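Local coordinates for protein DnaJ homolog subfamily C member 27-A (Xenopus laevis, PDB 6JMG) that binds GTP with magnesium as a Rab-family small GTPase carrying a DnaJ domain, and may take part in regulating the MEK/ERK pathway, at residues G91-Y96 against A130-K135. Residues are numbered along the deposited sequence; the frame is centred on the assembly and turned at random.
With GTP (guanosine-5'-triphosphate), chain C.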
loop_
_atom_site.group_PDB
_atom_site.type_symbol
_atom_site.label_atom_id
_atom_site.label_comp_id
_atom_site.label_asym_id
_atom_site.label_seq_id
_atom_site.Cartn_x
_atom_site.Cartn_y
_atom_site.Cartn_z
ATOM N N GLY A 91 8.417 -3.373 2.164
ATOM C CA GLY A 91 7.428 -4.179 2.855
ATOM C C GLY A 91 7.020 -3.519 4.165
ATOM O O GLY A 91 7.834 -2.869 4.818
ATOM N N VAL A 92 5.754 -3.724 4.532
ATOM C CA VAL A 92 5.180 -3.202 5.774
ATOM C C VAL A 92 4.504 -4.335 6.535
ATOM O O VAL A 92 3.681 -5.068 5.970
ATOM C CB VAL A 92 4.145 -2.101 5.503
ATOM C CG1 VAL A 92 3.357 -1.809 6.784
ATOM C CG2 VAL A 92 4.814 -0.858 4.951
ATOM N N ILE A 93 4.825 -4.459 7.818
ATOM C CA ILE A 93 4.142 -5.377 8.720
ATOM C C ILE A 93 3.164 -4.533 9.527
ATOM O O ILE A 93 3.557 -3.779 10.425
ATOM C CB ILE A 93 5.140 -6.147 9.594
ATOM C CG1 ILE A 93 6.047 -6.984 8.697
ATOM C CG2 ILE A 93 4.440 -7.111 10.503
ATOM C CD1 ILE A 93 7.225 -7.613 9.404
ATOM N N LEU A 94 1.884 -4.639 9.184
ATOM C CA LEU A 94 0.830 -3.838 9.794
ATOM C C LEU A 94 0.035 -4.716 10.752
ATOM O O LEU A 94 -0.622 -5.669 10.321
ATOM C CB LEU A 94 -0.078 -3.237 8.719
ATOM C CG LEU A 94 -1.031 -2.132 9.199
ATOM C CD1 LEU A 94 -0.247 -0.920 9.623
ATOM C CD2 LEU A 94 -2.002 -1.745 8.124
ATOM N N VAL A 95 0.064 -4.381 12.041
ATOM C CA VAL A 95 -0.358 -5.310 13.081
ATOM C C VAL A 95 -1.455 -4.675 13.917
ATOM O O VAL A 95 -1.410 -3.476 14.206
ATOM C CB VAL A 95 0.817 -5.745 13.990
ATOM C CG1 VAL A 95 0.396 -6.942 14.868
ATOM C CG2 VAL A 95 2.085 -6.086 13.173
ATOM N N TYR A 96 -2.440 -5.495 14.301
ATOM C CA TYR A 96 -3.393 -5.152 15.349
ATOM C C TYR A 96 -3.653 -6.366 16.230
ATOM O O TYR A 96 -3.185 -7.482 15.962
ATOM C CB TYR A 96 -4.718 -4.641 14.794
ATOM C CG TYR A 96 -5.498 -5.626 13.980
ATOM C CD1 TYR A 96 -5.147 -5.911 12.660
ATOM C CD2 TYR A 96 -6.629 -6.239 14.506
ATOM C CE1 TYR A 96 -5.898 -6.810 11.893
ATOM C CE2 TYR A 96 -7.383 -7.127 13.757
ATOM C CZ TYR A 96 -7.021 -7.415 12.456
ATOM O OH TYR A 96 -7.783 -8.311 11.724
ATOM N N ALA A 130 1.757 -6.833 4.845
ATOM C CA ALA A 130 1.216 -7.989 5.540
ATOM C C ALA A 130 0.467 -7.455 6.751
ATOM O O ALA A 130 1.068 -6.863 7.656
ATOM C CB ALA A 130 2.315 -8.972 5.928
ATOM N N VAL A 131 -0.848 -7.616 6.731
ATOM C CA VAL A 131 -1.686 -7.296 7.881
ATOM C C VAL A 131 -1.681 -8.494 8.817
ATOM O O VAL A 131 -2.013 -9.616 8.417
ATOM C CB VAL A 131 -3.114 -6.926 7.459
ATOM C CG1 VAL A 131 -3.931 -6.573 8.675
ATOM C CG2 VAL A 131 -3.098 -5.762 6.485
ATOM N N CYS A 132 -1.298 -8.265 10.058
ATOM C CA CYS A 132 -1.270 -9.329 11.055
ATOM C C CYS A 132 -2.327 -9.056 12.114
ATOM O O CYS A 132 -2.239 -8.075 12.868
ATOM C CB CYS A 132 0.123 -9.463 11.681
ATOM S SG CYS A 132 1.405 -9.807 10.455
ATOM N N ALA A 133 -3.338 -9.915 12.130
ATOM C CA ALA A 133 -4.349 -9.944 13.177
ATOM C C ALA A 133 -3.750 -10.809 14.272
ATOM O O ALA A 133 -3.810 -12.040 14.207
ATOM C CB ALA A 133 -5.666 -10.504 12.644
ATOM N N ASN A 134 -3.153 -10.166 15.266
ATOM C CA ASN A 134 -2.254 -10.838 16.182
ATOM C C ASN A 134 -2.945 -11.198 17.487
ATOM O O ASN A 134 -4.003 -10.661 17.822
ATOM C CB ASN A 134 -1.038 -9.966 16.473
ATOM C CG ASN A 134 0.109 -10.759 17.037
ATOM O OD1 ASN A 134 0.362 -11.897 16.615
ATOM N ND2 ASN A 134 0.809 -10.176 18.009
ATOM N N LYS A 135 -2.309 -12.127 18.219
ATOM C CA LYS A 135 -2.732 -12.580 19.550
ATOM C C LYS A 135 -3.996 -13.441 19.498
ATOM O O LYS A 135 -4.793 -13.433 20.438
ATOM C CB LYS A 135 -2.949 -11.412 20.522
ATOM C CG LYS A 135 -1.812 -10.424 20.604
ATOM C CD LYS A 135 -1.925 -9.591 21.852
ATOM C CE LYS A 135 -0.745 -8.673 21.996
ATOM N NZ LYS A 135 -1.018 -7.580 22.950
HETATM P PG GTP C . 5.311 -0.989 20.974
HETATM O O1G GTP C . 6.741 -1.230 20.541
HETATM O O2G GTP C . 4.525 -0.242 19.926
HETATM O O3G GTP C . 5.308 -0.190 22.265
HETATM O O3B GTP C . 4.480 -2.364 21.172
HETATM P PB GTP C . 4.658 -3.654 20.225
HETATM O O1B GTP C . 3.704 -3.612 19.062
HETATM O O2B GTP C . 6.059 -3.864 19.701
HETATM O O3A GTP C . 4.174 -4.853 21.183
HETATM P PA GTP C . 5.177 -5.978 21.736
HETATM O O1A GTP C . 5.768 -6.821 20.633
HETATM O O2A GTP C . 6.272 -5.379 22.568
HETATM O "O5'" GTP C . 4.152 -6.784 22.654
HETATM C "C5'" GTP C . 3.401 -6.099 23.627
HETATM C "C4'" GTP C . 3.017 -7.109 24.702
HETATM O "O4'" GTP C . 2.142 -8.038 24.125
HETATM C "C3'" GTP C . 4.171 -7.920 25.239
HETATM O "O3'" GTP C . 3.846 -8.122 26.579
HETATM C "C2'" GTP C . 4.099 -9.264 24.554
HETATM O "O2'" GTP C . 4.453 -10.359 25.367
HETATM C "C1'" GTP C . 2.632 -9.367 24.274
HETATM N N9 GTP C . 2.369 -10.115 23.045
HETATM C C8 GTP C . 2.882 -9.864 21.796
HETATM N N7 GTP C . 2.345 -10.765 20.930
HETATM C C5 GTP C . 1.504 -11.575 21.613
HETATM C C6 GTP C . 0.709 -12.640 21.221
HETATM O O6 GTP C . 0.694 -13.021 20.053
HETATM N N1 GTP C . -0.088 -13.271 22.153
HETATM C C2 GTP C . -0.088 -12.862 23.465
HETATM N N2 GTP C . -0.854 -13.505 24.336
HETATM N N3 GTP C . 0.707 -11.799 23.857
HETATM C C4 GTP C . 1.495 -11.172 22.945
#
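The Tyr96 ring lies over Ala133, whose CA sits 3.9 Å from the ring centroid in a CH-pi contact, 21° off the ring normal. CG of Tyr96 stands between the backbone N and the carbonyl carbon (chi1 64°), which swings the ring across to the neighbouring strand. The ring edge meets Val131, with CE1 of Tyr96 3.8 Å from CG1 of Val131. The ring also meets that of Phe104. An alanine in place of Tyr96 would probably leave Ala133 and Val131 without this cover and open a gap beside Phe104. On the other face of the sheet, CG1 of Val95 packs 3.7 Å from CB of Asn134, and Ile93 CG2 touches Cys132 SG. Five backbone hydrogen bonds join the parallel strands, from Ala130 N to Val92 O through to Asn134 N to Tyr96 O, 2.8 Å. Asn134 and Lys135 begin the NKxD guanine motif of small GTPases. Asn134 OD1 hydrogen-bonds to Thr163 OG1 and its ND2 to Val27 O. The extended Lys135 packs its aliphatic chain against the guanine, and its NZ hydrogen-bonds to Glu26 O and weakly to the ribose O4'. Helix 29-38 covers Val95 and Cys132, helix 171-187 Ile93, Ala130 and Cys132, and helix 146-154 Leu94 and Val131; strands 15-22 and 159-163 flank the pair.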